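Local coordinates for LYND (Lyngbya aestuarii, PDB 4V1T), which probably converts cysteine residues of cyanobactin precursor peptides into thiazolines by an ATP- and magnesium-dependent cyclodehydration, at residues Glu423-Tyr428 with Leu727-Val732; Gln37-Ile42 with Leu72-Glu77; Leu597-Gly602 with Tyr750-Lys755. One frame throughout, in Å; residues are numbered along the deposited sequence.

Contact 1 of 3, residues Glu423-Tyr428 with Leu727-Val732; sequences EAVERY and LNVVKV. With MG (magnesium ion), chain M; ADP (adenosine-5'-diphosphate), chain L.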
loop_
_atom_site.group_PDB
_atom_site.type_symbol
_atom_site.label_atom_id
_atom_site.label_comp_id
_atom_site.label_asym_id
_atom_site.label_seq_id
_atom_site.Cartn_x
_atom_site.Cartn_y
_atom_site.Cartn_z
ATOM N N GLU B 423 -17.150 -3.027 -5.744
ATOM C CA GLU B 423 -18.068 -4.135 -6.029
ATOM C C GLU B 423 -18.262 -4.971 -4.782
ATOM O O GLU B 423 -19.361 -5.435 -4.492
ATOM C CB GLU B 423 -17.558 -5.031 -7.171
ATOM C CG GLU B 423 -18.691 -5.683 -7.966
ATOM C CD GLU B 423 -18.231 -6.778 -8.914
ATOM O OE1 GLU B 423 -17.688 -7.805 -8.445
ATOM O OE2 GLU B 423 -18.434 -6.614 -10.137
ATOM N N ALA B 424 -17.185 -5.165 -4.033
ATOM C CA ALA B 424 -17.259 -5.970 -2.814
ATOM C C ALA B 424 -18.189 -5.299 -1.784
ATOM O O ALA B 424 -18.997 -5.962 -1.133
ATOM C CB ALA B 424 -15.872 -6.191 -2.243
ATOM N N VAL B 425 -18.083 -3.978 -1.658
ATOM C CA VAL B 425 -18.957 -3.225 -0.763
ATOM C C VAL B 425 -20.382 -3.161 -1.320
ATOM O O VAL B 425 -21.352 -3.148 -0.567
ATOM C CB VAL B 425 -18.430 -1.798 -0.534
ATOM C CG1 VAL B 425 -19.394 -0.995 0.325
ATOM C CG2 VAL B 425 -17.060 -1.842 0.119
ATOM N N GLU B 426 -20.494 -3.128 -2.642
ATOM C CA GLU B 426 -21.780 -3.154 -3.306
ATOM C C GLU B 426 -22.525 -4.443 -2.957
ATOM O O GLU B 426 -23.695 -4.411 -2.595
ATOM C CB GLU B 426 -21.595 -3.043 -4.827
ATOM C CG GLU B 426 -22.883 -3.203 -5.650
ATOM C CD GLU B 426 -22.639 -3.884 -6.992
ATOM O OE1 GLU B 426 -21.694 -3.491 -7.703
ATOM O OE2 GLU B 426 -23.392 -4.824 -7.332
ATOM N N ARG B 427 -21.838 -5.573 -3.073
ATOM C CA ARG B 427 -22.454 -6.858 -2.811
ATOM C C ARG B 427 -22.842 -7.001 -1.348
ATOM O O ARG B 427 -23.902 -7.536 -1.037
ATOM C CB ARG B 427 -21.525 -7.998 -3.225
ATOM C CG ARG B 427 -21.177 -8.010 -4.710
ATOM C CD ARG B 427 -22.320 -8.492 -5.590
ATOM N NE ARG B 427 -22.052 -8.217 -7.005
ATOM C CZ ARG B 427 -21.186 -8.900 -7.757
ATOM N NH1 ARG B 427 -20.487 -9.911 -7.240
ATOM N NH2 ARG B 427 -21.009 -8.570 -9.033
ATOM N N TYR B 428 -22.006 -6.508 -0.445
ATOM C CA TYR B 428 -22.317 -6.576 0.982
ATOM C C TYR B 428 -23.552 -5.747 1.338
ATOM O O TYR B 428 -24.430 -6.206 2.061
ATOM C CB TYR B 428 -21.123 -6.119 1.824
ATOM C CG TYR B 428 -21.487 -5.828 3.270
ATOM C CD1 TYR B 428 -21.498 -6.836 4.220
ATOM C CD2 TYR B 428 -21.835 -4.542 3.674
ATOM C CE1 TYR B 428 -21.843 -6.577 5.534
ATOM C CE2 TYR B 428 -22.184 -4.269 4.989
ATOM C CZ TYR B 428 -22.181 -5.287 5.917
ATOM O OH TYR B 428 -22.522 -5.016 7.220
ATOM N N LEU B 727 -19.940 4.393 1.699
ATOM C CA LEU B 727 -20.059 4.289 0.247
ATOM C C LEU B 727 -21.499 4.036 -0.158
ATOM O O LEU B 727 -22.147 3.118 0.345
ATOM C CB LEU B 727 -19.174 3.157 -0.283
ATOM C CG LEU B 727 -19.095 3.019 -1.802
ATOM C CD1 LEU B 727 -18.336 4.196 -2.417
ATOM C CD2 LEU B 727 -18.450 1.697 -2.187
ATOM N N ASN B 728 -22.002 4.853 -1.073
ATOM C CA ASN B 728 -23.379 4.729 -1.519
ATOM C C ASN B 728 -23.585 3.482 -2.352
ATOM O O ASN B 728 -22.803 3.194 -3.250
ATOM C CB ASN B 728 -23.795 5.959 -2.316
ATOM C CG ASN B 728 -23.803 7.220 -1.472
ATOM O OD1 ASN B 728 -22.998 8.120 -1.677
ATOM N ND2 ASN B 728 -24.724 7.288 -0.521
ATOM N N VAL B 729 -24.638 2.738 -2.035
ATOM C CA VAL B 729 -25.029 1.570 -2.803
ATOM C C VAL B 729 -26.528 1.615 -3.059
ATOM O O VAL B 729 -27.314 1.868 -2.141
ATOM C CB VAL B 729 -24.665 0.262 -2.078
ATOM C CG1 VAL B 729 -25.047 -0.952 -2.931
ATOM C CG2 VAL B 729 -23.181 0.230 -1.758
ATOM N N VAL B 730 -26.919 1.357 -4.306
ATOM C CA VAL B 730 -28.336 1.337 -4.681
ATOM C C VAL B 730 -28.674 0.132 -5.538
ATOM O O VAL B 730 -27.793 -0.514 -6.101
ATOM C CB VAL B 730 -28.736 2.581 -5.481
ATOM C CG1 VAL B 730 -28.517 3.850 -4.668
ATOM C CG2 VAL B 730 -27.954 2.635 -6.784
ATOM N N LYS B 731 -29.964 -0.159 -5.632
ATOM C CA LYS B 731 -30.465 -1.052 -6.662
ATOM C C LYS B 731 -31.466 -0.270 -7.484
ATOM O O LYS B 731 -32.460 0.216 -6.951
ATOM C CB LYS B 731 -31.107 -2.310 -6.072
ATOM C CG LYS B 731 -31.729 -3.229 -7.123
ATOM C CD LYS B 731 -32.190 -4.554 -6.532
ATOM C CE LYS B 731 -32.586 -5.553 -7.620
ATOM N NZ LYS B 731 -31.395 -6.130 -8.315
ATOM N N VAL B 732 -31.172 -0.125 -8.775
ATOM C CA VAL B 732 -32.079 0.512 -9.712
ATOM C C VAL B 732 -32.919 -0.552 -10.413
ATOM O O VAL B 732 -32.376 -1.540 -10.908
ATOM C CB VAL B 732 -31.317 1.320 -10.761
ATOM C CG1 VAL B 732 -32.281 2.101 -11.625
ATOM C CG2 VAL B 732 -30.314 2.253 -10.081
HETATM MG MG MG M . -18.214 -6.997 -12.089
HETATM P PB ADP L . -19.567 -4.288 -13.168
HETATM O O1B ADP L . -21.003 -4.058 -12.772
HETATM O O2B ADP L . -19.387 -4.668 -14.609
HETATM O O3B ADP L . -18.836 -5.167 -12.199
HETATM P PA ADP L . -17.448 -2.389 -12.568
HETATM O O1A ADP L . -16.976 -1.224 -13.399
HETATM O O2A ADP L . -16.560 -3.613 -12.447
HETATM O O3A ADP L . -18.937 -2.800 -13.054
HETATM O "O5'" ADP L . -17.746 -1.841 -11.097
HETATM C "C5'" ADP L . -17.987 -2.725 -10.020
HETATM C "C4'" ADP L . -18.696 -1.946 -8.924
HETATM O "O4'" ADP L . -17.810 -0.991 -8.344
HETATM C "C3'" ADP L . -19.869 -1.152 -9.468
HETATM O "O3'" ADP L . -20.904 -1.168 -8.493
HETATM C "C2'" ADP L . -19.367 0.263 -9.632
HETATM O "O2'" ADP L . -20.380 1.239 -9.374
HETATM C "C1'" ADP L . -18.275 0.340 -8.583
HETATM N N9 ADP L . -17.170 1.220 -9.028
HETATM C C8 ADP L . -16.342 1.011 -10.075
HETATM N N7 ADP L . -15.439 2.017 -10.176
HETATM C C5 ADP L . -15.686 2.881 -9.181
HETATM C C6 ADP L . -15.105 4.156 -8.717
HETATM N N6 ADP L . -14.053 4.685 -9.382
HETATM N N1 ADP L . -15.655 4.752 -7.637
HETATM C C2 ADP L . -16.702 4.215 -6.984
HETATM N N3 ADP L . -17.280 3.053 -7.355
HETATM C C4 ADP L . -16.830 2.356 -8.425
HETATM O O HOH W 1 -17.522 -7.276 -13.985
HETATM O O HOH W 2 -16.305 -5.874 -11.523
HETATM O O HOH W 3 -17.287 -8.476 -11.036
#
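V425 and E426 pack on L727 and V729 by van der Waals contact alone, partly through their backbone oxygens, yet the same stretch of helix carries two of the carboxylates that hold ADP and magnesium. This is the nucleotide site of the YcaO cyclodehydratase domain, where helix 413-429 lies against the start of strand 728-733. V425 presents a methyl group, CG1 lying 3.8 Å from L727 CD2, and L727 CD2 reaches nearly as close to V425 CB. V729 comes in further along, at about a right angle to E426: its CG1 rests 3.7 Å from the backbone O of E426 and 4.1 Å from E426 CG. Side chains of A534, on the neighbouring strand 532-535, and of I725 close round the same packing.

Beyond this packing E426 turns to the nucleotide. CG stands opposite the backbone N (chi1 174°), and the chain then bends at chi2 (-146°), bringing OE1 to the ribose, where it accepts a hydrogen bond of 2.6 Å from ADP O3'. OE2 keeps a long salt bridge with R427 NE. R427 NH2 also lies near E423 OE2, but well out of plane, so only the charges attract. With an alanine at E426, the ribose hydroxyl would probably be left without this acceptor, V729 CG1 would lose its neighbour CG, and R427 would lose one of its acidic mates.

E423, three residues earlier, runs extended alongside the sugar, CB and CG packing on ADP C5' and C4'. Its OE1 accepts the backbone N-H of S407, which helps fix the carboxylate's rotation, while the magnesium, held also by three waters, one further ligand and ADP O3B, is bound by OE2 at 2.0 Å.

Contact 2 of 3, residues Gln37-Ile42 with Leu72-Glu77; sequences QLYCQI and LERLAE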
loop_
_atom_site.group_PDB
_atom_site.type_symbol
_atom_site.label_atom_id
_atom_site.label_comp_id
_atom_site.label_asym_id
_atom_site.label_seq_id
_atom_site.Cartn_x
_atom_site.Cartn_y
_atom_site.Cartn_z
ATOM N N GLN B 37 25.562 28.301 24.560
ATOM C CA GLN B 37 26.538 28.237 25.637
ATOM C C GLN B 37 25.915 27.724 26.921
ATOM O O GLN B 37 26.429 26.794 27.539
ATOM C CB GLN B 37 27.103 29.632 25.915
ATOM C CG GLN B 37 28.444 29.920 25.287
ATOM C CD GLN B 37 28.884 31.342 25.534
ATOM O OE1 GLN B 37 28.695 32.211 24.691
ATOM N NE2 GLN B 37 29.464 31.589 26.701
ATOM N N LEU B 38 24.814 28.359 27.322
ATOM C CA LEU B 38 24.138 28.031 28.583
ATOM C C LEU B 38 23.572 26.613 28.609
ATOM O O LEU B 38 23.520 25.983 29.662
ATOM C CB LEU B 38 23.016 29.028 28.858
ATOM C CG LEU B 38 23.499 30.434 29.215
ATOM C CD1 LEU B 38 22.340 31.414 29.172
ATOM C CD2 LEU B 38 24.167 30.446 30.587
ATOM N N TYR B 39 23.144 26.119 27.458
ATOM C CA TYR B 39 22.642 24.755 27.391
ATOM C C TYR B 39 23.766 23.773 27.701
ATOM O O TYR B 39 23.607 22.889 28.528
ATOM C CB TYR B 39 22.021 24.458 26.022
ATOM C CG TYR B 39 20.627 25.016 25.819
ATOM C CD1 TYR B 39 19.691 25.003 26.836
ATOM C CD2 TYR B 39 20.245 25.546 24.598
ATOM C CE1 TYR B 39 18.420 25.518 26.648
ATOM C CE2 TYR B 39 18.974 26.052 24.398
ATOM C CZ TYR B 39 18.068 26.037 25.427
ATOM O OH TYR B 39 16.805 26.547 25.234
ATOM N N CYS B 40 24.910 23.928 27.044
ATOM C CA CYS B 40 26.049 23.050 27.309
ATOM C C CYS B 40 26.383 23.067 28.793
ATOM O O CYS B 40 26.761 22.052 29.384
ATOM C CB CYS B 40 27.261 23.500 26.506
ATOM S SG CYS B 40 26.964 23.576 24.728
ATOM N N GLN B 41 26.222 24.239 29.387
ATOM C CA GLN B 41 26.576 24.463 30.776
ATOM C C GLN B 41 25.604 23.810 31.763
ATOM O O GLN B 41 26.014 23.268 32.795
ATOM C CB GLN B 41 26.631 25.967 31.019
ATOM C CG GLN B 41 27.493 26.386 32.172
ATOM C CD GLN B 41 28.248 27.663 31.876
ATOM O OE1 GLN B 41 27.772 28.528 31.134
ATOM N NE2 GLN B 41 29.437 27.786 32.449
ATOM N N ILE B 42 24.319 23.858 31.435
ATOM C CA ILE B 42 23.261 23.472 32.367
ATOM C C ILE B 42 22.766 22.041 32.157
ATOM O O ILE B 42 22.383 21.357 33.105
ATOM C CB ILE B 42 22.075 24.454 32.257
ATOM C CG1 ILE B 42 22.522 25.855 32.702
ATOM C CG2 ILE B 42 20.889 23.992 33.107
ATOM C CD1 ILE B 42 21.584 26.972 32.289
ATOM N N LEU B 72 15.370 27.182 31.837
ATOM C CA LEU B 72 14.435 26.110 32.162
ATOM C C LEU B 72 13.040 26.411 31.638
ATOM O O LEU B 72 12.336 25.493 31.222
ATOM C CB LEU B 72 14.389 25.865 33.669
ATOM C CG LEU B 72 15.731 25.488 34.314
ATOM C CD1 LEU B 72 15.559 25.236 35.801
ATOM C CD2 LEU B 72 16.382 24.290 33.635
ATOM N N GLU B 73 12.650 27.684 31.633
ATOM C CA GLU B 73 11.329 28.039 31.135
ATOM C C GLU B 73 11.236 27.709 29.688
ATOM O O GLU B 73 10.237 27.224 29.213
ATOM C CB GLU B 73 11.023 29.518 31.314
ATOM C CG GLU B 73 11.154 29.978 32.746
ATOM C CD GLU B 73 9.967 30.765 33.264
ATOM O OE1 GLU B 73 8.923 30.800 32.583
ATOM O OE2 GLU B 73 10.078 31.347 34.366
ATOM N N ARG B 74 12.296 28.006 28.979
ATOM C CA ARG B 74 12.330 27.740 27.572
ATOM C C ARG B 74 12.249 26.249 27.301
ATOM O O ARG B 74 11.518 25.820 26.433
ATOM C CB ARG B 74 13.615 28.280 26.979
ATOM C CG ARG B 74 13.407 29.272 25.874
ATOM C CD ARG B 74 14.729 29.739 25.338
ATOM N NE ARG B 74 14.772 29.511 23.923
ATOM C CZ ARG B 74 14.172 30.277 23.044
ATOM N NH1 ARG B 74 13.488 31.324 23.442
ATOM N NH2 ARG B 74 14.259 29.993 21.768
ATOM N N LEU B 75 13.028 25.477 28.042
ATOM C CA LEU B 75 13.049 24.029 27.869
ATOM C C LEU B 75 11.695 23.449 28.212
ATOM O O LEU B 75 11.191 22.594 27.527
ATOM C CB LEU B 75 14.121 23.396 28.731
ATOM C CG LEU B 75 15.545 23.689 28.293
ATOM C CD1 LEU B 75 16.519 23.271 29.349
ATOM C CD2 LEU B 75 15.858 22.994 26.992
ATOM N N ALA B 76 11.104 23.965 29.267
ATOM C CA ALA B 76 9.799 23.511 29.720
ATOM C C ALA B 76 8.742 23.794 28.663
ATOM O O ALA B 76 7.958 22.922 28.318
ATOM C CB ALA B 76 9.435 24.186 31.029
ATOM N N GLU B 77 8.742 25.014 28.138
ATOM C CA GLU B 77 7.723 25.435 27.181
ATOM C C GLU B 77 7.831 24.696 25.852
ATOM O O GLU B 77 6.830 24.514 25.164
ATOM C CB GLU B 77 7.811 26.938 26.937
ATOM C CG GLU B 77 7.296 27.777 28.101
ATOM C CD GLU B 77 7.517 29.268 27.894
ATOM O OE1 GLU B 77 8.151 29.651 26.884
ATOM O OE2 GLU B 77 7.058 30.063 28.744
#
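Y39 reaches across from the short helix 37-42 and brings its ring up to L75, while its hydroxyl end passes R74, the two residues standing side by side on helix 65-78. Tyrosine and leucine slide past each other in opposite directions, each side chain running toward the helix that bears the other. The touch falls mainly on one ring carbon: Y39 CE1 lies 3.6 Å from L75 CD2 and 3.8 Å from L75 CG, with the leucine methyl approaching the ring obliquely. The tyrosine's first torsion (chi1 -78°) sets CG opposite its carbonyl carbon, and this throws the long ring out from helix 37-42 even though the CB bond itself does not aim at the other helix.

R74 meets the same ring quite differently. Its chain crosses the tyrosine at about a right angle, and the ring and guanidinium planes are 42° apart. Y39 OH sits at the edge of the guanidinium, in its plane, but 3.8 Å from R74 NE and equally far from R74 CD, a van der Waals approach. Both polar ends look instead to another protein chain: Y39 OH hydrogen-bonds to an acidic side chain of that chain, and R74 NE forms a salt bridge with an acidic side chain of it. The tyrosine and arginine thus present a hydroxyl and a positive charge at one interface, with the leucine packed against CE1 of the ring.

L34 of strand 31-35 touches both Y39 and L75, V71 of the longer helix adds to the tyrosine's packing, and I9 of strand 6-9 meets the leucine. Such a small core of helices backed by short strands is that of a winged helix-turn-helix domain, and its binding of a second chain is consistent with the leader-peptide recognition performed by this domain in related cyclodehydratases.

Contact 3 of 3, residues Leu597-Gly602 with Tyr750-Lys755; sequences LTADLG and YDVPVK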
loop_
_atom_site.group_PDB
_atom_site.type_symbol
_atom_site.label_atom_id
_atom_site.label_comp_id
_atom_site.label_asym_id
_atom_site.label_seq_id
_atom_site.Cartn_x
_atom_site.Cartn_y
_atom_site.Cartn_z
ATOM N N LEU B 597 -24.835 -3.551 -29.443
ATOM C CA LEU B 597 -26.076 -4.033 -28.836
ATOM C C LEU B 597 -27.068 -2.890 -28.581
ATOM O O LEU B 597 -28.115 -3.081 -27.947
ATOM C CB LEU B 597 -25.756 -4.748 -27.519
ATOM C CG LEU B 597 -25.594 -6.265 -27.535
ATOM C CD1 LEU B 597 -24.880 -6.768 -28.783
ATOM C CD2 LEU B 597 -24.852 -6.710 -26.283
ATOM N N THR B 598 -26.733 -1.701 -29.078
ATOM C CA THR B 598 -27.563 -0.524 -28.871
ATOM C C THR B 598 -28.982 -0.757 -29.394
ATOM O O THR B 598 -29.176 -0.987 -30.582
ATOM C CB THR B 598 -26.955 0.701 -29.571
ATOM O OG1 THR B 598 -25.557 0.777 -29.257
ATOM C CG2 THR B 598 -27.657 1.986 -29.118
ATOM N N ALA B 599 -29.962 -0.702 -28.494
ATOM C CA ALA B 599 -31.346 -1.010 -28.833
ATOM C C ALA B 599 -32.222 0.248 -28.785
ATOM O O ALA B 599 -31.740 1.342 -29.048
ATOM C CB ALA B 599 -31.884 -2.108 -27.907
ATOM N N ASP B 600 -33.505 0.089 -28.451
ATOM C CA ASP B 600 -34.495 1.157 -28.629
ATOM C C ASP B 600 -34.276 2.408 -27.763
ATOM O O ASP B 600 -34.837 3.463 -28.052
ATOM C CB ASP B 600 -35.906 0.611 -28.383
ATOM C CG ASP B 600 -36.076 0.032 -26.989
ATOM O OD1 ASP B 600 -35.113 -0.577 -26.472
ATOM O OD2 ASP B 600 -37.170 0.187 -26.414
ATOM N N LEU B 601 -33.454 2.305 -26.725
ATOM C CA LEU B 601 -33.182 3.460 -25.868
ATOM C C LEU B 601 -32.083 4.340 -26.455
ATOM O O LEU B 601 -31.943 5.506 -26.083
ATOM C CB LEU B 601 -32.804 3.014 -24.455
ATOM C CG LEU B 601 -33.811 2.133 -23.709
ATOM C CD1 LEU B 601 -33.416 1.990 -22.246
ATOM C CD2 LEU B 601 -35.228 2.676 -23.820
ATOM N N GLY B 602 -31.303 3.773 -27.372
ATOM C CA GLY B 602 -30.277 4.524 -28.079
ATOM C C GLY B 602 -29.028 4.789 -27.257
ATOM O O GLY B 602 -28.132 5.511 -27.697
ATOM N N TYR B 750 -39.347 -10.036 -26.928
ATOM C CA TYR B 750 -39.951 -10.398 -28.208
ATOM C C TYR B 750 -40.173 -9.168 -29.084
ATOM O O TYR B 750 -39.969 -9.221 -30.300
ATOM C CB TYR B 750 -41.298 -11.125 -27.977
ATOM C CG TYR B 750 -41.179 -12.390 -27.139
ATOM C CD1 TYR B 750 -40.936 -13.619 -27.733
ATOM C CD2 TYR B 750 -41.291 -12.351 -25.755
ATOM C CE1 TYR B 750 -40.814 -14.771 -26.975
ATOM C CE2 TYR B 750 -41.174 -13.505 -24.990
ATOM C CZ TYR B 750 -40.927 -14.705 -25.606
ATOM O OH TYR B 750 -40.811 -15.842 -24.847
ATOM N N ASP B 751 -40.580 -8.063 -28.462
ATOM C CA ASP B 751 -41.113 -6.911 -29.195
ATOM C C ASP B 751 -40.047 -5.951 -29.744
ATOM O O ASP B 751 -40.176 -5.461 -30.867
ATOM C CB ASP B 751 -42.068 -6.118 -28.298
ATOM C CG ASP B 751 -43.272 -6.935 -27.857
ATOM O OD1 ASP B 751 -43.270 -8.168 -28.051
ATOM O OD2 ASP B 751 -44.220 -6.344 -27.303
ATOM N N VAL B 752 -39.014 -5.662 -28.957
ATOM C CA VAL B 752 -38.054 -4.626 -29.350
ATOM C C VAL B 752 -37.411 -4.915 -30.714
ATOM O O VAL B 752 -37.332 -4.013 -31.549
ATOM C CB VAL B 752 -36.950 -4.431 -28.284
ATOM C CG1 VAL B 752 -35.892 -3.434 -28.769
ATOM C CG2 VAL B 752 -37.572 -3.952 -26.982
ATOM N N PRO B 753 -36.958 -6.165 -30.950
ATOM C CA PRO B 753 -36.284 -6.451 -32.227
ATOM C C PRO B 753 -37.118 -6.171 -33.479
ATOM O O PRO B 753 -36.539 -5.781 -34.491
ATOM C CB PRO B 753 -35.953 -7.945 -32.125
ATOM C CG PRO B 753 -35.887 -8.217 -30.671
ATOM C CD PRO B 753 -36.923 -7.333 -30.049
ATOM N N VAL B 754 -38.440 -6.350 -33.423
ATOM C CA VAL B 754 -39.258 -6.055 -34.589
ATOM C C VAL B 754 -39.474 -4.549 -34.717
ATOM O O VAL B 754 -39.527 -4.016 -35.817
ATOM C CB VAL B 754 -40.627 -6.786 -34.568
ATOM C CG1 VAL B 754 -40.459 -8.216 -34.063
ATOM C CG2 VAL B 754 -41.659 -6.037 -33.735
ATOM N N LYS B 755 -39.608 -3.870 -33.586
ATOM C CA LYS B 755 -39.765 -2.419 -33.586
ATOM C C LYS B 755 -38.556 -1.739 -34.227
ATOM O O LYS B 755 -38.688 -0.710 -34.882
ATOM C CB LYS B 755 -39.946 -1.894 -32.160
ATOM C CG LYS B 755 -41.387 -1.787 -31.693
ATOM C CD LYS B 755 -41.549 -0.638 -30.707
ATOM C CE LYS B 755 -42.997 -0.476 -30.260
ATOM N NZ LYS B 755 -43.233 0.836 -29.588
#
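A type I beta turn, A599 to G602, in the loop joining strands 590-596 and 605-612 of the YcaO region, meets the late helix 748-755 by setting A599 and D600 against V752. The turn is closed by a backbone hydrogen bond of 3.0 Å from G602 N to A599 O, and G602, in the last position, takes the positive phi (77°) that glycine adopts easily. A599 and D600, the first two residues of the turn, both point their CB toward the helix.

V752 answers with both methyl groups. Its CG1 does most of the touching: it lies 4.3 Å from A599 CB, an apolar meeting at the foot of the turn, and 3.9 Å from D600 CG. The aspartate and the valine cross at about a right angle. With a first torsion of 59°, the D600 carboxylate is tucked between its own backbone N and carbonyl carbon. What V752 offers it is hydrocarbon alone; its charge is met by R748 at the beginning of the same helix, whose NH2 forms a salt bridge with D600 OD1. That bond probably fixes the carboxylate's rotation and ties turn to helix beside the valine. V752 also packs on L557 of helix 538-561.

P753 follows directly, and with no N-H to give it contributes to a kink here, the helix continuing through a 3.2 Å bond from K755 N to D751 O. The closest approach between turn and helix is D600 OD1 to V752 CG1, at 3.7 Å.

Only contact 1 lies at the nucleotide: it sits about 9 Å from the centre of the chain, holding ADP and magnesium. Contact 3 belongs to the same half of the molecule, its centre about 29 Å from that of contact 1 and their nearest atoms about 11 Å apart; strand 728-733 of the one is followed in the chain by helix 748-755 of the other, and their segments alternate along the sequence. Contact 2 is remote, about 59 Å from contact 1 and 84 Å from contact 3 between centres, on the opposite side of the chain's centre from contact 3. Another protein chain is thus gripped far from where nucleotide is bound.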